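Long-range contacts in molybdenum cofactor biosynthesis protein (Pyrococcus furiosus, PDB 1XI8), which probably acts as a molybdopterin molybdotransferase of the MoeA family, in the biosynthesis of the molybdenum cofactor: residues 339-344 / 362-367; 381-386 / 396-401. One frame throughout, in Å; residues are numbered along the deposited sequence.

In the fold
Both contacts lie within the C-terminal region of the MoeA family (domain IV), and both reach the same mixed beta sheet. The chain runs out of strand 334-339 into 339-344, passes through strand 350-358 and returns at 362-367, where contact 1 closes the excursion. Beyond helix 374-377 it enters strand 381-386, turns through strand 391-392 and comes back at 396-401 to close contact 2. The two loops therefore follow in series and neither encloses the other. The centres of contact 1 and contact 2 are about 10 Å apart. Leu339 N probably bonds to Glu396 O, and Val343 of contact 1 packs on Leu383 and Val385 of contact 2.

Contact 1 (339-344 / 362-367); sequences LEDDVP and AKVIKK
Glu340 N donates to Ala362 O at 2.9 Å. This backbone bond follows the parallel bridge between Leu339 and Ala362, whose side chains share one face of the sheet. The polar side chains meet just beyond. Lys363 is bent at chi2 (70°), and the extended remainder of the chain carries its ammonium end to Asp341. NZ lies 3.3 Å from Asp341 OD1, on the syn lone pair, and forms a salt bridge. A weak bond joins the same NZ to Asp341 OD2. That oxygen also takes a weak bond from Val364 N at 3.2 Å, so one carboxylate links the lysine tip to the backbone of the next residue. An alanine at Asp341 would probably leave the Lys363 ammonium without this mate and free to swing, and Val364 N without its weak acceptor. Val364 also makes apolar contacts. Val364 CG2 touches Val343 CG2 at 3.7 Å, while Leu339 CD2 reaches both Ala362 CB and Val364 CG2 at 4.3 Å. Val343 and Val364 both rest on Val353 of strand 350-358, and Leu339 and Val343 on Tyr392 of strand 391-392. Strand 361-364 lies between strands 334-339 and 350-358, pairing parallel with the first and antiparallel with the second.

Contact 2 (381-386 / 396-401); sequences AYLVVP and EEVWVT
Tyr382 and Thr401 form an antiparallel hydrogen-bonded pair where strands 381-386 and 397-401 meet in the beta sheet of MoeA domain IV. Two backbone bonds close the pair. Tyr382 N gives to Thr401 O at 3.0 Å, and Thr401 N to Tyr382 O at 2.8 Å. CA-H...O contacts flank them, from Ala381 CA to Thr401 O and from Val400 CA to Tyr382 O. The strands then splay apart, their directions 132° from each other. Apolar contacts join the side chains. Leu383 CB meets Val400 CG1 at 4.1 Å, and Leu383 CD1 comes equally near Val398 CB, the leucine and Val398 crossing at about a right angle. Ala381 CB touches Val400 CG2. Val398 and Leu383 also share Tyr392 as a neighbour. On the face with Tyr382 and Thr401, the tyrosine ring runs alongside the threonine. Tyr382 CG sits between the backbone N and the carbonyl carbon (chi1 67°), which places the ring beside Thr401 with one face toward its CB. The ring also stacks with Phe352, and its OH bonds to Lys319 NZ. Thr401 CB makes a CH-pi contact over one ring face, 3.9 Å from the centroid, while Thr401 CG2 reaches Tyr382 OH at 3.6 Å.

Contact 1 (339-344 / 362-367)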
loop_
_atom_site.group_PDB
_atom_site.type_symbol
_atom_site.label_atom_id
_atom_site.label_comp_id
_atom_site.label_asym_id
_atom_site.label_seq_id
_atom_site.Cartn_x
_atom_site.Cartn_y
_atom_site.Cartn_z
ATOM N N LEU A 339 -12.078 -1.431 -20.096
ATOM C CA LEU A 339 -11.374 -0.291 -20.669
ATOM C C LEU A 339 -12.320 0.837 -21.056
ATOM O O LEU A 339 -13.358 0.603 -21.674
ATOM C CB LEU A 339 -10.584 -0.734 -21.890
ATOM C CG LEU A 339 -9.384 -1.629 -21.604
ATOM C CD1 LEU A 339 -8.765 -2.068 -22.904
ATOM C CD2 LEU A 339 -8.387 -0.865 -20.764
ATOM N N GLU A 340 -11.969 2.065 -20.681
ATOM C CA GLU A 340 -12.749 3.234 -21.091
ATOM C C GLU A 340 -12.278 3.696 -22.462
ATOM O O GLU A 340 -13.005 4.400 -23.163
ATOM C CB GLU A 340 -12.654 4.376 -20.073
ATOM C CG GLU A 340 -13.574 4.233 -18.841
ATOM C CD GLU A 340 -13.305 5.287 -17.749
ATOM O OE1 GLU A 340 -14.093 5.368 -16.776
ATOM O OE2 GLU A 340 -12.305 6.034 -17.848
ATOM N N ASP A 341 -11.070 3.291 -22.852
ATOM C CA ASP A 341 -10.500 3.685 -24.146
ATOM C C ASP A 341 -9.861 2.499 -24.914
ATOM O O ASP A 341 -9.743 1.377 -24.377
ATOM C CB ASP A 341 -9.467 4.805 -23.941
ATOM C CG ASP A 341 -9.982 5.932 -23.040
ATOM O OD1 ASP A 341 -11.001 6.584 -23.399
ATOM O OD2 ASP A 341 -9.363 6.168 -21.971
ATOM N N ASP A 342 -9.465 2.748 -26.166
ATOM C CA ASP A 342 -8.723 1.764 -26.959
ATOM C C ASP A 342 -7.259 1.727 -26.502
ATOM O O ASP A 342 -6.699 2.750 -26.101
ATOM C CB ASP A 342 -8.758 2.104 -28.458
ATOM C CG ASP A 342 -10.092 1.771 -29.123
ATOM O OD1 ASP A 342 -10.403 2.410 -30.154
ATOM O OD2 ASP A 342 -10.831 0.884 -28.639
ATOM N N VAL A 343 -6.635 0.556 -26.561
ATOM C CA VAL A 343 -5.222 0.449 -26.205
ATOM C C VAL A 343 -4.455 0.016 -27.427
ATOM O O VAL A 343 -4.392 -1.175 -27.735
ATOM C CB VAL A 343 -4.955 -0.538 -25.054
ATOM C CG1 VAL A 343 -3.455 -0.673 -24.804
ATOM C CG2 VAL A 343 -5.666 -0.073 -23.802
ATOM N N PRO A 344 -3.877 0.994 -28.134
ATOM C CA PRO A 344 -3.143 0.726 -29.350
ATOM C C PRO A 344 -1.784 0.193 -28.977
ATOM O O PRO A 344 -1.156 0.685 -28.038
ATOM C CB PRO A 344 -2.978 2.113 -29.965
ATOM C CG PRO A 344 -2.889 3.026 -28.762
ATOM C CD PRO A 344 -3.881 2.429 -27.784
ATOM N N ALA A 362 -11.063 1.055 -16.075
ATOM C CA ALA A 362 -9.705 1.539 -16.322
ATOM C C ALA A 362 -9.669 2.595 -17.420
ATOM O O ALA A 362 -10.088 2.351 -18.558
ATOM C CB ALA A 362 -8.755 0.389 -16.660
ATOM N N LYS A 363 -9.155 3.770 -17.065
ATOM C CA LYS A 363 -9.016 4.866 -18.003
ATOM C C LYS A 363 -7.569 4.945 -18.496
ATOM O O LYS A 363 -6.639 5.114 -17.713
ATOM C CB LYS A 363 -9.460 6.168 -17.336
ATOM C CG LYS A 363 -9.279 7.418 -18.173
ATOM C CD LYS A 363 -10.239 7.490 -19.376
ATOM C CE LYS A 363 -10.291 8.925 -19.934
ATOM N NZ LYS A 363 -10.995 9.027 -21.251
ATOM N N VAL A 364 -7.390 4.806 -19.802
ATOM C CA VAL A 364 -6.077 4.860 -20.420
ATOM C C VAL A 364 -5.510 6.281 -20.460
ATOM O O VAL A 364 -6.145 7.197 -20.978
ATOM C CB VAL A 364 -6.145 4.323 -21.847
ATOM C CG1 VAL A 364 -4.776 4.392 -22.513
ATOM C CG2 VAL A 364 -6.694 2.897 -21.850
ATOM N N ILE A 365 -4.308 6.455 -19.913
ATOM C CA ILE A 365 -3.639 7.751 -19.886
ATOM C C ILE A 365 -2.913 8.058 -21.197
ATOM O O ILE A 365 -1.972 7.366 -21.570
ATOM C CB ILE A 365 -2.606 7.809 -18.757
ATOM C CG1 ILE A 365 -3.201 7.238 -17.467
ATOM C CG2 ILE A 365 -2.102 9.237 -18.572
ATOM C CD1 ILE A 365 -4.504 7.919 -17.019
ATOM N N LYS A 366 -3.352 9.110 -21.889
ATOM C CA LYS A 366 -2.745 9.505 -23.157
ATOM C C LYS A 366 -1.499 10.340 -22.889
ATOM O O LYS A 366 -1.602 11.435 -22.351
ATOM C CB LYS A 366 -3.752 10.309 -23.991
ATOM N N LYS A 367 -0.324 9.826 -23.244
ATOM C CA LYS A 367 0.928 10.596 -23.121
ATOM C C LYS A 367 2.149 9.687 -23.179
ATOM O O LYS A 367 2.700 9.451 -24.256
ATOM C CB LYS A 367 0.955 11.455 -21.842
#

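Contact 2 (381-386 / 396-401)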
loop_
_atom_site.group_PDB
_atom_site.type_symbol
_atom_site.label_atom_id
_atom_site.label_comp_id
_atom_site.label_asym_id
_atom_site.label_seq_id
_atom_site.Cartn_x
_atom_site.Cartn_y
_atom_site.Cartn_z
ATOM N N ALA A 381 -2.226 2.255 -11.774
ATOM C CA ALA A 381 -2.125 0.861 -12.175
ATOM C C ALA A 381 -1.564 0.762 -13.579
ATOM O O ALA A 381 -1.429 1.759 -14.280
ATOM C CB ALA A 381 -3.488 0.189 -12.108
ATOM N N TYR A 382 -1.227 -0.448 -13.989
ATOM C CA TYR A 382 -0.722 -0.633 -15.324
ATOM C C TYR A 382 -1.275 -1.887 -15.962
ATOM O O TYR A 382 -1.586 -2.872 -15.297
ATOM C CB TYR A 382 0.810 -0.635 -15.355
ATOM C CG TYR A 382 1.473 -1.802 -14.657
ATOM C CD1 TYR A 382 1.848 -1.712 -13.322
ATOM C CD2 TYR A 382 1.739 -2.992 -15.335
ATOM C CE1 TYR A 382 2.462 -2.761 -12.681
ATOM C CE2 TYR A 382 2.356 -4.052 -14.695
ATOM C CZ TYR A 382 2.715 -3.931 -13.369
ATOM O OH TYR A 382 3.329 -4.977 -12.711
ATOM N N LEU A 383 -1.394 -1.814 -17.275
ATOM C CA LEU A 383 -1.862 -2.896 -18.097
ATOM C C LEU A 383 -0.693 -3.354 -18.957
ATOM O O LEU A 383 0.054 -2.528 -19.471
ATOM C CB LEU A 383 -2.994 -2.379 -18.974
ATOM C CG LEU A 383 -3.352 -3.063 -20.285
ATOM C CD1 LEU A 383 -3.919 -4.442 -20.023
ATOM C CD2 LEU A 383 -4.354 -2.186 -21.017
ATOM N N VAL A 384 -0.518 -4.659 -19.101
ATOM C CA VAL A 384 0.490 -5.155 -20.022
ATOM C C VAL A 384 -0.158 -5.620 -21.337
ATOM O O VAL A 384 -1.187 -6.294 -21.327
ATOM C CB VAL A 384 1.397 -6.278 -19.391
ATOM C CG1 VAL A 384 2.327 -5.691 -18.348
ATOM C CG2 VAL A 384 0.574 -7.430 -18.808
ATOM N N VAL A 385 0.436 -5.233 -22.462
ATOM C CA VAL A 385 0.026 -5.731 -23.784
ATOM C C VAL A 385 1.173 -6.578 -24.333
ATOM O O VAL A 385 2.134 -6.053 -24.883
ATOM C CB VAL A 385 -0.319 -4.592 -24.734
ATOM C CG1 VAL A 385 -1.010 -5.142 -25.973
ATOM C CG2 VAL A 385 -1.225 -3.609 -24.036
ATOM N N PRO A 386 1.061 -7.903 -24.163
ATOM C CA PRO A 386 2.114 -8.936 -24.232
ATOM C C PRO A 386 2.728 -9.338 -25.576
ATOM O O PRO A 386 3.217 -10.461 -25.687
ATOM C CB PRO A 386 1.454 -10.175 -23.587
ATOM C CG PRO A 386 0.125 -9.699 -23.042
ATOM C CD PRO A 386 -0.250 -8.486 -23.837
ATOM N N GLU A 396 -13.552 -3.685 -23.786
ATOM C CA GLU A 396 -13.080 -5.002 -23.324
ATOM C C GLU A 396 -12.493 -5.020 -21.890
ATOM O O GLU A 396 -11.939 -4.032 -21.396
ATOM C CB GLU A 396 -12.228 -5.803 -24.348
ATOM C CG GLU A 396 -11.409 -5.054 -25.382
ATOM C CD GLU A 396 -10.485 -6.011 -26.173
ATOM O OE1 GLU A 396 -10.307 -7.173 -25.728
ATOM O OE2 GLU A 396 -9.937 -5.612 -27.232
ATOM N N GLU A 397 -12.655 -6.165 -21.234
ATOM C CA GLU A 397 -12.240 -6.343 -19.862
ATOM C C GLU A 397 -10.831 -6.912 -19.838
ATOM O O GLU A 397 -10.489 -7.745 -20.670
ATOM C CB GLU A 397 -13.218 -7.269 -19.155
ATOM C CG GLU A 397 -12.827 -7.669 -17.755
ATOM C CD GLU A 397 -13.948 -8.401 -17.064
ATOM O OE1 GLU A 397 -15.050 -7.810 -16.971
ATOM O OE2 GLU A 397 -13.734 -9.565 -16.625
ATOM N N VAL A 398 -10.015 -6.457 -18.893
ATOM C CA VAL A 398 -8.599 -6.828 -18.845
ATOM C C VAL A 398 -8.062 -6.877 -17.421
ATOM O O VAL A 398 -8.764 -6.556 -16.465
ATOM C CB VAL A 398 -7.711 -5.816 -19.616
ATOM C CG1 VAL A 398 -7.962 -5.880 -21.127
ATOM C CG2 VAL A 398 -7.911 -4.408 -19.080
ATOM N N TRP A 399 -6.803 -7.272 -17.299
ATOM C CA TRP A 399 -6.110 -7.255 -16.033
ATOM C C TRP A 399 -5.247 -6.017 -15.940
ATOM O O TRP A 399 -4.524 -5.687 -16.874
ATOM C CB TRP A 399 -5.207 -8.473 -15.896
ATOM C CG TRP A 399 -5.922 -9.773 -15.801
ATOM C CD1 TRP A 399 -5.888 -10.789 -16.709
ATOM C CD2 TRP A 399 -6.777 -10.210 -14.738
ATOM N NE1 TRP A 399 -6.670 -11.834 -16.281
ATOM C CE2 TRP A 399 -7.227 -11.508 -15.073
ATOM C CE3 TRP A 399 -7.207 -9.633 -13.538
ATOM C CZ2 TRP A 399 -8.086 -12.237 -14.258
ATOM C CZ3 TRP A 399 -8.059 -10.354 -12.726
ATOM C CH2 TRP A 399 -8.490 -11.652 -13.089
ATOM N N VAL A 400 -5.327 -5.328 -14.813
ATOM C CA VAL A 400 -4.401 -4.251 -14.524
ATOM C C VAL A 400 -3.780 -4.525 -13.161
ATOM O O VAL A 400 -4.418 -5.092 -12.274
ATOM C CB VAL A 400 -5.060 -2.837 -14.574
ATOM C CG1 VAL A 400 -5.678 -2.576 -15.946
ATOM C CG2 VAL A 400 -6.092 -2.670 -13.475
ATOM N N THR A 401 -2.524 -4.132 -13.003
ATOM C CA THR A 401 -1.822 -4.359 -11.756
ATOM C C THR A 401 -1.656 -3.051 -10.981
ATOM O O THR A 401 -1.094 -2.092 -11.497
ATOM C CB THR A 401 -0.472 -5.053 -12.018
ATOM O OG1 THR A 401 -0.718 -6.341 -12.593
ATOM C CG2 THR A 401 0.340 -5.210 -10.719
#